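Paraflagellar rod component (Trypanosoma brucei, PDB 2Q0X) is of unknown function but has the alpha/beta hydrolase fold and is probably a component of the paraflagellar rod. Local coordinates at residues T58-E63 with A285-F290; P150-E155 with T199-V204. One frame throughout, in Å; residues are numbered along the deposited sequence.

Contact 1. Residues T58-E63 with A285-F290; sequences TNLAEE and AAILQF
L60 and I287 form the buried, tightly packed part of this helix-helix contact. L60 CD2 lies 3.7 Å from I287 CD1. The other methyl of the fork, L60 CD1, meets the second branch of the isoleucine at I287 CG2, 3.9 Å away. Each branch of the leucine thus has its own partner on I287. The two side chains cross at about a right angle. The torsion of L60 sets this up: its CG stands anti to the backbone N (chi1 -169°), which brings the methyl fork up to I287.

The second pair, E63 and L288, lies on the solvent side. It has a single close touch, L288 CD1 to E63 CB at 3.6 Å, where L60 and I287 pair both branches. The aliphatic root of the glutamate makes it, not the acid. Beyond CG the chain of E63 bends (chi2 -62°), and E63 OE1 is still 4.2 Å from L288 CD1. No hydrogen bond links segments 58-63 and 285-290. The contact is apolar and small, with 197 Å² buried in all.

Helix 57-64 lies between strands 40-44 and 69-73 in the chain, and helix 280-299 is the last helix. L60 also packs on F70 of strand 69-73. I287 also packs on M230 of strand 227-232. The contact therefore joins two helices that cover the central sheet from one side, as the first and last helices do in alpha/beta hydrolases.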
loop_
_atom_site.group_PDB
_atom_site.type_symbol
_atom_site.label_atom_id
_atom_site.label_comp_id
_atom_site.label_asym_id
_atom_site.label_seq_id
_atom_site.Cartn_x
_atom_site.Cartn_y
_atom_site.Cartn_z
ATOM N N THR A 58 11.716 -6.342 -12.339
ATOM C CA THR A 58 11.188 -6.780 -13.629
ATOM C C THR A 58 12.219 -7.639 -14.364
ATOM O O THR A 58 11.884 -8.679 -14.930
ATOM C CB THR A 58 10.693 -5.588 -14.517
ATOM O OG1 THR A 58 11.753 -4.668 -14.785
ATOM C CG2 THR A 58 9.583 -4.831 -13.801
ATOM N N ASN A 59 13.473 -7.210 -14.312
ATOM C CA ASN A 59 14.582 -7.944 -14.928
ATOM C C ASN A 59 14.924 -9.236 -14.156
ATOM O O ASN A 59 15.112 -10.286 -14.761
ATOM C CB ASN A 59 15.813 -7.044 -15.031
ATOM C CG ASN A 59 15.575 -5.831 -15.887
ATOM O OD1 ASN A 59 15.404 -5.942 -17.105
ATOM N ND2 ASN A 59 15.542 -4.653 -15.259
ATOM N N LEU A 60 15.014 -9.136 -12.830
ATOM C CA LEU A 60 15.070 -10.309 -11.943
ATOM C C LEU A 60 14.030 -11.383 -12.283
ATOM O O LEU A 60 14.389 -12.533 -12.545
ATOM C CB LEU A 60 14.882 -9.906 -10.464
ATOM C CG LEU A 60 15.188 -11.012 -9.420
ATOM C CD1 LEU A 60 16.515 -11.758 -9.749
ATOM C CD2 LEU A 60 15.257 -10.478 -8.016
ATOM N N ALA A 61 12.750 -11.014 -12.246
ATOM C CA ALA A 61 11.665 -11.965 -12.501
ATOM C C ALA A 61 11.797 -12.588 -13.892
ATOM O O ALA A 61 11.581 -13.786 -14.079
ATOM C CB ALA A 61 10.283 -11.290 -12.330
ATOM N N GLU A 62 12.180 -11.761 -14.854
ATOM C CA GLU A 62 12.412 -12.197 -16.212
ATOM C C GLU A 62 13.524 -13.255 -16.302
ATOM O O GLU A 62 13.368 -14.286 -16.968
ATOM C CB GLU A 62 12.772 -10.967 -17.061
ATOM C CG GLU A 62 12.589 -11.114 -18.513
ATOM C CD GLU A 62 12.781 -9.775 -19.223
ATOM O OE1 GLU A 62 13.955 -9.317 -19.301
ATOM O OE2 GLU A 62 11.762 -9.181 -19.686
ATOM N N GLU A 63 14.641 -12.978 -15.636
ATOM C CA GLU A 63 15.787 -13.894 -15.616
ATOM C C GLU A 63 15.477 -15.195 -14.890
ATOM O O GLU A 63 15.890 -16.253 -15.344
ATOM C CB GLU A 63 17.021 -13.222 -15.012
ATOM C CG GLU A 63 17.658 -12.189 -15.937
ATOM C CD GLU A 63 18.159 -12.798 -17.249
ATOM O OE1 GLU A 63 18.732 -13.923 -17.228
ATOM O OE2 GLU A 63 17.983 -12.139 -18.300
ATOM N N ALA A 285 22.592 -10.476 -10.852
ATOM C CA ALA A 285 23.632 -11.476 -11.011
ATOM C C ALA A 285 23.938 -12.227 -9.704
ATOM O O ALA A 285 24.086 -13.434 -9.722
ATOM C CB ALA A 285 24.890 -10.838 -11.570
ATOM N N ALA A 286 24.024 -11.509 -8.587
ATOM C CA ALA A 286 24.302 -12.121 -7.284
ATOM C C ALA A 286 23.146 -13.039 -6.819
ATOM O O ALA A 286 23.374 -14.122 -6.276
ATOM C CB ALA A 286 24.578 -11.029 -6.225
ATOM N N ILE A 287 21.914 -12.609 -7.054
ATOM C CA ILE A 287 20.752 -13.407 -6.669
ATOM C C ILE A 287 20.680 -14.683 -7.507
ATOM O O ILE A 287 20.484 -15.755 -6.966
ATOM C CB ILE A 287 19.437 -12.596 -6.774
ATOM C CG1 ILE A 287 19.398 -11.550 -5.670
ATOM C CG2 ILE A 287 18.197 -13.498 -6.662
ATOM C CD1 ILE A 287 18.323 -10.493 -5.858
ATOM N N LEU A 288 20.843 -14.555 -8.819
ATOM C CA LEU A 288 20.798 -15.701 -9.735
ATOM C C LEU A 288 21.903 -16.724 -9.446
ATOM O O LEU A 288 21.643 -17.921 -9.447
ATOM C CB LEU A 288 20.921 -15.236 -11.187
ATOM C CG LEU A 288 19.651 -14.730 -11.885
ATOM C CD1 LEU A 288 20.020 -14.197 -13.262
ATOM C CD2 LEU A 288 18.621 -15.844 -12.000
ATOM N N GLN A 289 23.125 -16.232 -9.237
ATOM C CA GLN A 289 24.298 -17.075 -8.977
ATOM C C GLN A 289 24.169 -17.785 -7.628
ATOM O O GLN A 289 24.508 -18.942 -7.498
ATOM C CB GLN A 289 25.577 -16.226 -9.018
ATOM C CG GLN A 289 26.898 -17.012 -8.830
ATOM C CD GLN A 289 27.384 -17.701 -10.108
ATOM O OE1 GLN A 289 26.632 -17.883 -11.075
ATOM N NE2 GLN A 289 28.665 -18.089 -10.113
ATOM N N PHE A 290 23.660 -17.082 -6.630
ATOM C CA PHE A 290 23.366 -17.679 -5.333
ATOM C C PHE A 290 22.349 -18.821 -5.455
ATOM O O PHE A 290 22.562 -19.912 -4.963
ATOM C CB PHE A 290 22.827 -16.601 -4.381
ATOM C CG PHE A 290 22.245 -17.149 -3.113
ATOM C CD1 PHE A 290 20.887 -17.085 -2.873
ATOM C CD2 PHE A 290 23.058 -17.735 -2.163
ATOM C CE1 PHE A 290 20.344 -17.602 -1.686
ATOM C CE2 PHE A 290 22.510 -18.256 -0.991
ATOM C CZ PHE A 290 21.150 -18.172 -0.767
#

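Contact 2. Residues P150-E155 with T199-V204; sequences PLFTPE and TLQEAV
F152 sets its ring against Q201 and E202, and these three residues make the contact. Q201 CG sits over the middle of one ring face. It is 3.6 Å from the centroid of the F152 ring and only 6° off the ring normal. This is a clear CH-pi contact. The nearest ring atom, F152 CZ, is 3.7 Å from Q201 CG, and the other five are almost as close.

Q201 reaches the ring because CG is anti to its own backbone N. The chain bends at chi2, and the amide lies tilted about 31° to the ring, with Q201 NE2 4.2 Å from F152 CD2. The amide's two ends are held elsewhere: OE1 accepts from C145 N, and NE2 bonds to N206 OD1.

E202 comes to the edge of the ring. E202 OE2 is 3.8 Å from F152 CE1, near the ring plane, and the carboxylate stands almost perpendicular to the ring (87°). OE2 also bonds to Y183 OH. The other oxygen serves the start of helix 200-209. T199 and E202 form a capping box: T199 N donates to E202 OE1 at 3.0 Å from above the carboxylate plane. T199 OG1 adds a second bond to E202 OE1 at 2.6 Å, nearly in line with the C-O bond. Separately, T199 OG1 accepts a weak capping bond from Q201 N.

R273 touches F152 and Q201, and its NH1 bonds to T199 OG1. The contact itself has no hydrogen bond across it. Its chemistry implies that a polar network fixes Q201 and E202, which then offer the phenyl ring a methylene at its face and an oxygen at its edge. The oxygen probably suits the slightly positive ring hydrogens, but at this distance the attraction should be modest.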
loop_
_atom_site.group_PDB
_atom_site.type_symbol
_atom_site.label_atom_id
_atom_site.label_comp_id
_atom_site.label_asym_id
_atom_site.label_seq_id
_atom_site.Cartn_x
_atom_site.Cartn_y
_atom_site.Cartn_z
ATOM N N PRO A 150 25.450 8.318 15.840
ATOM C CA PRO A 150 24.725 8.575 17.099
ATOM C C PRO A 150 23.393 7.811 17.266
ATOM O O PRO A 150 22.891 7.698 18.386
ATOM C CB PRO A 150 24.493 10.095 17.072
ATOM C CG PRO A 150 24.612 10.474 15.635
ATOM C CD PRO A 150 25.638 9.552 15.057
ATOM N N LEU A 151 22.828 7.308 16.171
ATOM C CA LEU A 151 21.651 6.443 16.241
ATOM C C LEU A 151 21.943 5.059 16.830
ATOM O O LEU A 151 21.084 4.485 17.493
ATOM C CB LEU A 151 21.036 6.269 14.860
ATOM C CG LEU A 151 20.300 7.474 14.280
ATOM C CD1 LEU A 151 19.779 7.118 12.893
ATOM C CD2 LEU A 151 19.161 7.939 15.209
ATOM N N PHE A 152 23.154 4.537 16.600
ATOM C CA PHE A 152 23.484 3.143 16.942
ATOM C C PHE A 152 24.553 2.985 18.027
ATOM O O PHE A 152 24.924 1.878 18.366
ATOM C CB PHE A 152 23.847 2.369 15.669
ATOM C CG PHE A 152 22.730 2.318 14.685
ATOM C CD1 PHE A 152 21.597 1.556 14.957
ATOM C CD2 PHE A 152 22.778 3.062 13.514
ATOM C CE1 PHE A 152 20.557 1.508 14.092
ATOM C CE2 PHE A 152 21.716 3.037 12.626
ATOM C CZ PHE A 152 20.599 2.258 12.919
ATOM N N THR A 153 25.031 4.084 18.588
ATOM C CA THR A 153 25.787 4.020 19.830
ATOM C C THR A 153 24.874 3.460 20.938
ATOM O O THR A 153 23.649 3.593 20.852
ATOM C CB THR A 153 26.275 5.417 20.271
ATOM O OG1 THR A 153 25.142 6.254 20.525
ATOM C CG2 THR A 153 27.174 6.058 19.214
ATOM N N PRO A 154 25.461 2.833 21.979
ATOM C CA PRO A 154 24.676 2.302 23.103
ATOM C C PRO A 154 23.597 3.259 23.620
ATOM O O PRO A 154 22.484 2.813 23.927
ATOM C CB PRO A 154 25.735 2.068 24.188
ATOM C CG PRO A 154 26.972 1.719 23.406
ATOM C CD PRO A 154 26.907 2.579 22.155
ATOM N N GLU A 155 23.935 4.554 23.701
ATOM C CA GLU A 155 23.030 5.590 24.201
ATOM C C GLU A 155 21.875 5.898 23.243
ATOM O O GLU A 155 20.730 6.036 23.675
ATOM C CB GLU A 155 23.805 6.886 24.507
ATOM N N THR A 199 16.581 -3.946 10.882
ATOM C CA THR A 199 17.376 -4.037 9.652
ATOM C C THR A 199 18.640 -4.840 9.913
ATOM O O THR A 199 18.896 -5.268 11.028
ATOM C CB THR A 199 17.784 -2.631 9.158
ATOM O OG1 THR A 199 18.611 -1.996 10.155
ATOM C CG2 THR A 199 16.521 -1.765 8.875
ATOM N N LEU A 200 19.421 -5.046 8.863
ATOM C CA LEU A 200 20.722 -5.681 8.968
ATOM C C LEU A 200 21.733 -4.907 9.812
ATOM O O LEU A 200 22.718 -5.490 10.270
ATOM C CB LEU A 200 21.284 -5.929 7.584
ATOM C CG LEU A 200 20.551 -7.005 6.785
ATOM C CD1 LEU A 200 21.344 -7.341 5.560
ATOM C CD2 LEU A 200 20.309 -8.244 7.607
ATOM N N GLN A 201 21.527 -3.598 10.010
ATOM C CA GLN A 201 22.347 -2.864 10.980
ATOM C C GLN A 201 22.295 -3.539 12.356
ATOM O O GLN A 201 23.327 -3.854 12.951
ATOM C CB GLN A 201 21.905 -1.410 11.093
ATOM C CG GLN A 201 22.875 -0.495 11.848
ATOM C CD GLN A 201 24.103 -0.147 11.042
ATOM O OE1 GLN A 201 24.070 -0.176 9.808
ATOM N NE2 GLN A 201 25.206 0.194 11.735
ATOM N N GLU A 202 21.089 -3.774 12.862
ATOM C CA GLU A 202 20.929 -4.380 14.193
ATOM C C GLU A 202 21.185 -5.897 14.177
ATOM O O GLU A 202 21.786 -6.439 15.105
ATOM C CB GLU A 202 19.524 -4.100 14.736
ATOM C CG GLU A 202 19.233 -2.601 14.959
ATOM C CD GLU A 202 18.425 -1.951 13.854
ATOM O OE1 GLU A 202 18.490 -2.400 12.680
ATOM O OE2 GLU A 202 17.730 -0.958 14.165
ATOM N N ALA A 203 20.741 -6.560 13.111
ATOM C CA ALA A 203 20.837 -8.021 13.004
ATOM C C ALA A 203 22.268 -8.526 12.758
ATOM O O ALA A 203 22.631 -9.582 13.248
ATOM C CB ALA A 203 19.914 -8.526 11.927
ATOM N N VAL A 204 23.070 -7.768 11.998
ATOM C CA VAL A 204 24.380 -8.256 11.561
ATOM C C VAL A 204 25.533 -7.269 11.817
ATOM O O VAL A 204 26.519 -7.621 12.450
ATOM C CB VAL A 204 24.336 -8.643 10.057
ATOM C CG1 VAL A 204 25.726 -8.918 9.504
ATOM C CG2 VAL A 204 23.435 -9.852 9.837
#

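Contacts 1 and 2 lie on opposite sides of the chain's centre. Their centres are 30 Å apart, and their nearest atoms are about 12 Å apart. They do not touch. Strand 227-232 connects them indirectly: I287 of contact 1 packs on M230, while L200 in the 199-204 segment packs on the alternate residues L229 and L231. Contact 1 ties an early helix to the last one. Contact 2 lies wholly in the region between strands 135-143 and 227-232, where many alpha/beta hydrolases carry a cap. T199 touches T117, just after strand 110-115. This is where the fold usually places its nucleophile elbow, so contact 2 is probably nearer any active site.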